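Local structure of homoserine kinase (Cytophaga hutchinsonii, 4P52) at residues E254-V267 with G278-A290. The protein catalyses, as a GHMP-family homoserine kinase, the ATP-dependent phosphorylation of L-homoserine to O-phospho-L-homoserine, a step on the route to threonine. Numbering follows the deposited sequence.
Sequences EPARSVLIPGFDDV and GCSISGSGPSIFA
S280 meets E254 where the first strand of a beta hairpin, 278-281 paired antiparallel with 288-292, passes the first turn of helix 253-257. This hairpin forms one edge of the four-stranded antiparallel sheet in the C-terminal GHMP kinase domain, with 278-281 outermost, and residues 254-267 run over it from that helix into helix 264-273. S280 OG donates to E254 OE1 at 3.0 Å, and the oxygen accepts with its anti lone pair, while K268 forms a salt bridge with the same oxygen; the lysine probably stabilises the charged form. I281 touches R257, I261 and F264. With CG1 anti to the carbonyl carbon (chi1 -60°), its chain reaches in among the side chains of 254-267: CG1 lies 3.6 Å from F264 CE1 and CD1 lies 3.7 Å from R257 CB. The loop then closes through a type II' turn, S282 to G285, bonded G285 N to S282 O. Here the CA and CB of S284 lie over one face of the R257 guanidinium, whose NE is hydrogen-bonded to A209 O. After G285 the chain turns through a cis peptide into P286, where I261 packs against the proline: its CG2 sits 3.8 Å from P286 O, and its CD1 reaches back to I281 CG1 at 3.7 Å. I288, on the returning strand, adds the last apolar contacts, with F309 of helix 295-310 also against it. Its CD1 touches both F264 and V267, 3.7 Å from F264 CD1 and 3.8 Å from V267 CG1.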
ATOM      1  N   GLU A 254      -2.483  -1.346 -16.672  1.00 26.30           N
ATOM      2  CA  GLU A 254      -3.532  -0.850 -17.560  1.00 28.57           C
ATOM      3  C   GLU A 254      -2.997  -0.222 -18.877  1.00 28.72           C
ATOM      4  O   GLU A 254      -3.466  -0.598 -19.940  1.00 29.29           O
ATOM      5  CB  GLU A 254      -4.433   0.120 -16.819  1.00 31.27           C
ATOM      6  CG  GLU A 254      -5.584   0.657 -17.637  1.00 35.85           C
ATOM      7  CD  GLU A 254      -6.034   2.026 -17.133  1.00 41.98           C
ATOM      8  OE1 GLU A 254      -6.734   2.086 -16.083  1.00 40.96           O
ATOM      9  OE2 GLU A 254      -5.675   3.038 -17.797  1.00 44.08           O
ATOM     10  N   PRO A 255      -2.000   0.700 -18.819  1.00 27.34           N
ATOM     11  CA  PRO A 255      -1.493   1.201 -20.111  1.00 26.75           C
ATOM     12  C   PRO A 255      -0.936   0.092 -21.030  1.00 26.83           C
ATOM     13  O   PRO A 255      -1.061   0.204 -22.241  1.00 28.83           O
ATOM     14  CB  PRO A 255      -0.367   2.175 -19.725  1.00 26.03           C
ATOM     15  CG  PRO A 255      -0.431   2.344 -18.245  1.00 25.82           C
ATOM     16  CD  PRO A 255      -1.237   1.227 -17.665  1.00 26.45           C
ATOM     17  N   ALA A 256      -0.354  -0.966 -20.466  1.00 24.94           N
ATOM     18  CA  ALA A 256       0.099  -2.106 -21.265  1.00 24.25           C
ATOM     19  C   ALA A 256      -1.049  -2.965 -21.816  1.00 24.61           C
ATOM     20  O   ALA A 256      -1.024  -3.326 -22.990  1.00 25.79           O
ATOM     21  CB  ALA A 256       1.104  -2.959 -20.490  1.00 23.44           C
ATOM     22  N   ARG A 257      -2.047  -3.282 -20.989  1.00 23.39           N
ATOM     23  CA  ARG A 257      -3.144  -4.163 -21.394  1.00 24.08           C
ATOM     24  C   ARG A 257      -4.281  -3.511 -22.167  1.00 24.77           C
ATOM     25  O   ARG A 257      -5.001  -4.166 -22.909  1.00 25.16           O
ATOM     26  CB  ARG A 257      -3.758  -4.807 -20.183  1.00 24.50           C
ATOM     27  CG  ARG A 257      -2.937  -5.942 -19.672  1.00 26.17           C
ATOM     28  CD  ARG A 257      -3.615  -6.557 -18.475  1.00 26.32           C
ATOM     29  NE  ARG A 257      -2.943  -7.805 -18.165  1.00 27.82           N
ATOM     30  CZ  ARG A 257      -3.048  -8.447 -17.018  1.00 28.24           C
ATOM     31  NH1 ARG A 257      -3.802  -7.963 -16.029  1.00 28.81           N
ATOM     32  NH2 ARG A 257      -2.385  -9.571 -16.872  1.00 28.98           N
ATOM     33  N   SER A 258      -4.455  -2.220 -21.995  1.00 25.27           N
ATOM     34  CA  SER A 258      -5.629  -1.574 -22.540  1.00 25.57           C
ATOM     35  C   SER A 258      -5.657  -1.639 -24.081  1.00 26.64           C
ATOM     36  O   SER A 258      -6.735  -1.581 -24.654  1.00 29.60           O
ATOM     37  CB  SER A 258      -5.708  -0.130 -22.054  1.00 24.77           C
ATOM     38  OG  SER A 258      -4.762   0.638 -22.771  1.00 26.33           O
ATOM     39  N   VAL A 259      -4.502  -1.758 -24.740  1.00 24.49           N
ATOM     40  CA  VAL A 259      -4.483  -1.958 -26.178  1.00 26.11           C
ATOM     41  C   VAL A 259      -5.220  -3.221 -26.626  1.00 28.51           C
ATOM     42  O   VAL A 259      -5.688  -3.276 -27.778  1.00 31.62           O
ATOM     43  CB  VAL A 259      -3.056  -2.000 -26.784  1.00 27.37           C
ATOM     44  CG1 VAL A 259      -2.342  -0.676 -26.559  1.00 28.52           C
ATOM     45  CG2 VAL A 259      -2.238  -3.180 -26.250  1.00 25.45           C
ATOM     46  N   LEU A 260      -5.302  -4.228 -25.737  1.00 25.99           N
ATOM     47  CA  LEU A 260      -5.997  -5.466 -26.030  1.00 24.22           C
ATOM     48  C   LEU A 260      -7.505  -5.336 -25.908  1.00 25.31           C
ATOM     49  O   LEU A 260      -8.234  -6.201 -26.389  1.00 27.34           O
ATOM     50  CB  LEU A 260      -5.533  -6.564 -25.084  1.00 22.96           C
ATOM     51  CG  LEU A 260      -4.056  -6.959 -25.203  1.00 22.63           C
ATOM     52  CD1 LEU A 260      -3.678  -7.971 -24.126  1.00 21.23           C
ATOM     53  CD2 LEU A 260      -3.688  -7.464 -26.601  1.00 22.01           C
ATOM     54  N   ILE A 261      -8.000  -4.288 -25.262  1.00 24.07           N
ATOM     55  CA  ILE A 261      -9.434  -4.220 -25.018  1.00 25.28           C
ATOM     56  C   ILE A 261     -10.115  -3.205 -25.914  1.00 27.35           C
ATOM     57  O   ILE A 261      -9.877  -2.001 -25.799  1.00 29.32           O
ATOM     58  CB  ILE A 261      -9.751  -3.900 -23.542  1.00 24.60           C
ATOM     59  CG1 ILE A 261      -9.165  -4.985 -22.635  1.00 24.19           C
ATOM     60  CG2 ILE A 261     -11.254  -3.693 -23.347  1.00 23.20           C
ATOM     61  CD1 ILE A 261      -9.116  -4.606 -21.163  1.00 24.19           C
ATOM     62  N   PRO A 262     -10.984  -3.676 -26.804  1.00 27.25           N
ATOM     63  CA  PRO A 262     -11.586  -2.737 -27.755  1.00 27.64           C
ATOM     64  C   PRO A 262     -12.392  -1.661 -27.044  1.00 28.03           C
ATOM     65  O   PRO A 262     -13.193  -1.981 -26.175  1.00 27.46           O
ATOM     66  CB  PRO A 262     -12.511  -3.619 -28.579  1.00 28.04           C
ATOM     67  CG  PRO A 262     -11.980  -5.010 -28.395  1.00 27.70           C
ATOM     68  CD  PRO A 262     -11.446  -5.057 -27.001  1.00 26.79           C
ATOM     69  N   GLY A 263     -12.149  -0.397 -27.389  1.00 29.07           N
ATOM     70  CA  GLY A 263     -12.925   0.723 -26.864  1.00 29.07           C
ATOM     71  C   GLY A 263     -12.577   1.137 -25.450  1.00 29.95           C
ATOM     72  O   GLY A 263     -13.261   1.979 -24.854  1.00 32.56           O
ATOM     73  N   PHE A 264     -11.507   0.572 -24.903  1.00 28.45           N
ATOM     74  CA  PHE A 264     -11.206   0.765 -23.511  1.00 27.47           C
ATOM     75  C   PHE A 264     -11.175   2.245 -23.152  1.00 29.06           C
ATOM     76  O   PHE A 264     -11.793   2.668 -22.165  1.00 28.74           O
ATOM     77  CB  PHE A 264      -9.867   0.143 -23.132  1.00 26.45           C
ATOM     78  CG  PHE A 264      -9.485   0.414 -21.706  1.00 24.93           C
ATOM     79  CD1 PHE A 264     -10.068  -0.300 -20.676  1.00 24.00           C
ATOM     80  CD2 PHE A 264      -8.609   1.434 -21.388  1.00 26.10           C
ATOM     81  CE1 PHE A 264      -9.768  -0.036 -19.353  1.00 23.24           C
ATOM     82  CE2 PHE A 264      -8.284   1.705 -20.057  1.00 25.63           C
ATOM     83  CZ  PHE A 264      -8.869   0.954 -19.043  1.00 24.49           C
ATOM     84  N   ASP A 265     -10.430   3.025 -23.925  1.00 29.62           N
ATOM     85  CA  ASP A 265     -10.264   4.424 -23.595  1.00 32.18           C
ATOM     86  C   ASP A 265     -11.581   5.190 -23.563  1.00 32.17           C
ATOM     87  O   ASP A 265     -11.818   5.981 -22.635  1.00 31.95           O
ATOM     88  CB  ASP A 265      -9.267   5.072 -24.533  1.00 38.05           C
ATOM     89  CG  ASP A 265      -7.879   4.464 -24.409  1.00 46.98           C
ATOM     90  OD1 ASP A 265      -7.554   3.879 -23.335  1.00 50.69           O
ATOM     91  OD2 ASP A 265      -7.104   4.569 -25.392  1.00 50.11           O
ATOM     92  N   ASP A 266     -12.452   4.934 -24.541  1.00 32.47           N
ATOM     93  CA  ASP A 266     -13.764   5.573 -24.577  1.00 34.51           C
ATOM     94  C   ASP A 266     -14.655   5.129 -23.434  1.00 31.60           C
ATOM     95  O   ASP A 266     -15.410   5.935 -22.880  1.00 31.49           O
ATOM     96  CB  ASP A 266     -14.479   5.281 -25.879  1.00 41.47           C
ATOM     97  CG  ASP A 266     -13.792   5.907 -27.069  1.00 52.58           C
ATOM     98  OD1 ASP A 266     -13.262   7.047 -26.940  1.00 53.13           O
ATOM     99  OD2 ASP A 266     -13.787   5.244 -28.134  1.00 58.66           O
ATOM    100  N   VAL A 267     -14.577   3.844 -23.094  1.00 28.61           N
ATOM    101  CA  VAL A 267     -15.418   3.300 -22.051  1.00 26.19           C
ATOM    102  C   VAL A 267     -14.987   3.893 -20.710  1.00 26.01           C
ATOM    103  O   VAL A 267     -15.833   4.268 -19.902  1.00 25.33           O
ATOM    104  CB  VAL A 267     -15.393   1.765 -22.029  1.00 24.43           C
ATOM    105  CG1 VAL A 267     -16.086   1.242 -20.795  1.00 23.56           C
ATOM    106  CG2 VAL A 267     -16.065   1.200 -23.267  1.00 24.91           C
ATOM    107  N   GLY A 278     -13.408   5.959  -9.945  1.00 29.51           N
ATOM    108  CA  GLY A 278     -12.293   5.484 -10.719  1.00 28.42           C
ATOM    109  C   GLY A 278     -12.766   4.272 -11.476  1.00 29.16           C
ATOM    110  O   GLY A 278     -13.839   3.710 -11.190  1.00 28.96           O
ATOM    111  N   CYS A 279     -11.951   3.847 -12.434  1.00 29.57           N
ATOM    112  CA  CYS A 279     -12.372   2.862 -13.384  1.00 29.02           C
ATOM    113  C   CYS A 279     -11.141   2.211 -13.967  1.00 28.93           C
ATOM    114  O   CYS A 279     -10.216   2.912 -14.364  1.00 31.80           O
ATOM    115  CB  CYS A 279     -13.196   3.551 -14.475  1.00 30.09           C
ATOM    116  SG  CYS A 279     -13.540   2.478 -15.881  1.00 32.40           S
ATOM    117  N   SER A 280     -11.130   0.878 -14.010  1.00 26.16           N
ATOM    118  CA  SER A 280     -10.039   0.143 -14.630  1.00 26.68           C
ATOM    119  C   SER A 280     -10.411  -1.248 -15.155  1.00 24.11           C
ATOM    120  O   SER A 280     -11.576  -1.648 -15.133  1.00 25.03           O
ATOM    121  CB  SER A 280      -8.844   0.029 -13.670  1.00 30.50           C
ATOM    122  OG  SER A 280      -7.633  -0.245 -14.423  1.00 34.83           O
ATOM    123  N   ILE A 281      -9.414  -1.985 -15.630  1.00 22.15           N
ATOM    124  CA  ILE A 281      -9.629  -3.337 -16.110  1.00 21.81           C
ATOM    125  C   ILE A 281      -9.919  -4.249 -14.943  1.00 22.48           C
ATOM    126  O   ILE A 281      -9.252  -4.161 -13.932  1.00 22.98           O
ATOM    127  CB  ILE A 281      -8.394  -3.861 -16.853  1.00 21.30           C
ATOM    128  CG1 ILE A 281      -8.092  -2.957 -18.055  1.00 22.00           C
ATOM    129  CG2 ILE A 281      -8.569  -5.336 -17.277  1.00 20.57           C
ATOM    130  CD1 ILE A 281      -6.676  -3.104 -18.590  1.00 21.78           C
ATOM    131  N   SER A 282     -10.890  -5.142 -15.084  1.00 22.61           N
ATOM    132  CA  SER A 282     -11.123  -6.127 -14.048  1.00 22.39           C
ATOM    133  C   SER A 282     -10.263  -7.342 -14.304  1.00 21.57           C
ATOM    134  O   SER A 282     -10.345  -7.936 -15.389  1.00 21.61           O
ATOM    135  CB  SER A 282     -12.585  -6.522 -14.044  1.00 25.07           C
ATOM    136  OG  SER A 282     -12.777  -7.585 -13.131  1.00 29.26           O
ATOM    137  N   GLY A 283      -9.447  -7.727 -13.320  1.00 21.15           N
ATOM    138  CA  GLY A 283      -8.502  -8.843 -13.495  1.00 22.36           C
ATOM    139  C   GLY A 283      -7.671  -8.683 -14.771  1.00 24.74           C
ATOM    140  O   GLY A 283      -7.000  -7.668 -14.968  1.00 26.97           O
ATOM    141  N   SER A 284      -7.720  -9.654 -15.669  1.00 24.35           N
ATOM    142  CA  SER A 284      -6.940  -9.525 -16.881  1.00 25.71           C
ATOM    143  C   SER A 284      -7.820  -9.104 -18.091  1.00 25.55           C
ATOM    144  O   SER A 284      -7.369  -9.112 -19.247  1.00 27.15           O
ATOM    145  CB  SER A 284      -6.203 -10.835 -17.137  1.00 28.87           C
ATOM    146  OG  SER A 284      -7.161 -11.867 -17.231  1.00 32.38           O
ATOM    147  N   GLY A 285      -9.069  -8.723 -17.824  1.00 22.80           N
ATOM    148  CA  GLY A 285      -9.943  -8.223 -18.879  1.00 22.14           C
ATOM    149  C   GLY A 285     -10.571  -9.334 -19.690  1.00 22.69           C
ATOM    150  O   GLY A 285     -10.321 -10.512 -19.424  1.00 22.15           O
ATOM    151  N   PRO A 286     -11.391  -8.970 -20.691  1.00 23.22           N
ATOM    152  CA  PRO A 286     -11.744  -7.601 -21.144  1.00 23.06           C
ATOM    153  C   PRO A 286     -12.773  -6.835 -20.282  1.00 24.24           C
ATOM    154  O   PRO A 286     -13.071  -5.662 -20.597  1.00 25.66           O
ATOM    155  CB  PRO A 286     -12.330  -7.832 -22.523  1.00 22.11           C
ATOM    156  CG  PRO A 286     -12.926  -9.199 -22.432  1.00 23.22           C
ATOM    157  CD  PRO A 286     -12.025 -10.005 -21.524  1.00 23.24           C
ATOM    158  N   SER A 287     -13.300  -7.452 -19.219  1.00 22.13           N
ATOM    159  CA  SER A 287     -14.208  -6.723 -18.313  1.00 21.14           C
ATOM    160  C   SER A 287     -13.574  -5.522 -17.641  1.00 21.05           C
ATOM    161  O   SER A 287     -12.368  -5.511 -17.339  1.00 21.53           O
ATOM    162  CB  SER A 287     -14.811  -7.640 -17.256  1.00 20.86           C
ATOM    163  OG  SER A 287     -15.664  -8.568 -17.904  1.00 22.50           O
ATOM    164  N   ILE A 288     -14.418  -4.527 -17.391  1.00 20.53           N
ATOM    165  CA  ILE A 288     -14.025  -3.247 -16.857  1.00 21.24           C
ATOM    166  C   ILE A 288     -14.931  -2.950 -15.677  1.00 22.47           C
ATOM    167  O   ILE A 288     -16.123  -3.264 -15.709  1.00 23.18           O
ATOM    168  CB  ILE A 288     -14.219  -2.152 -17.924  1.00 22.26           C
ATOM    169  CG1 ILE A 288     -13.367  -2.496 -19.156  1.00 23.40           C
ATOM    170  CG2 ILE A 288     -13.856  -0.769 -17.389  1.00 21.54           C
ATOM    171  CD1 ILE A 288     -13.532  -1.543 -20.311  1.00 24.14           C
ATOM    172  N   PHE A 289     -14.383  -2.352 -14.625  1.00 22.68           N
ATOM    173  CA  PHE A 289     -15.215  -2.025 -13.468  1.00 23.25           C
ATOM    174  C   PHE A 289     -15.052  -0.560 -13.129  1.00 24.02           C
ATOM    175  O   PHE A 289     -13.998   0.054 -13.413  1.00 25.28           O
ATOM    176  CB  PHE A 289     -14.864  -2.885 -12.244  1.00 21.33           C
ATOM    177  CG  PHE A 289     -13.590  -2.471 -11.587  1.00 20.00           C
ATOM    178  CD1 PHE A 289     -12.361  -2.808 -12.150  1.00 19.52           C
ATOM    179  CD2 PHE A 289     -13.617  -1.711 -10.426  1.00 19.85           C
ATOM    180  CE1 PHE A 289     -11.172  -2.381 -11.558  1.00 20.18           C
ATOM    181  CE2 PHE A 289     -12.431  -1.278  -9.829  1.00 20.36           C
ATOM    182  CZ  PHE A 289     -11.209  -1.604 -10.398  1.00 20.35           C
ATOM    183  N   ALA A 290     -16.079  -0.014 -12.494  1.00 22.50           N
ATOM    184  CA  ALA A 290     -15.993   1.351 -12.000  1.00 23.34           C
ATOM    185  C   ALA A 290     -16.491   1.348 -10.561  1.00 24.60           C
ATOM    186  O   ALA A 290     -17.325   0.496 -10.193  1.00 24.02           O
ATOM    187  CB  ALA A 290     -16.812   2.302 -12.868  1.00 22.06           C
TER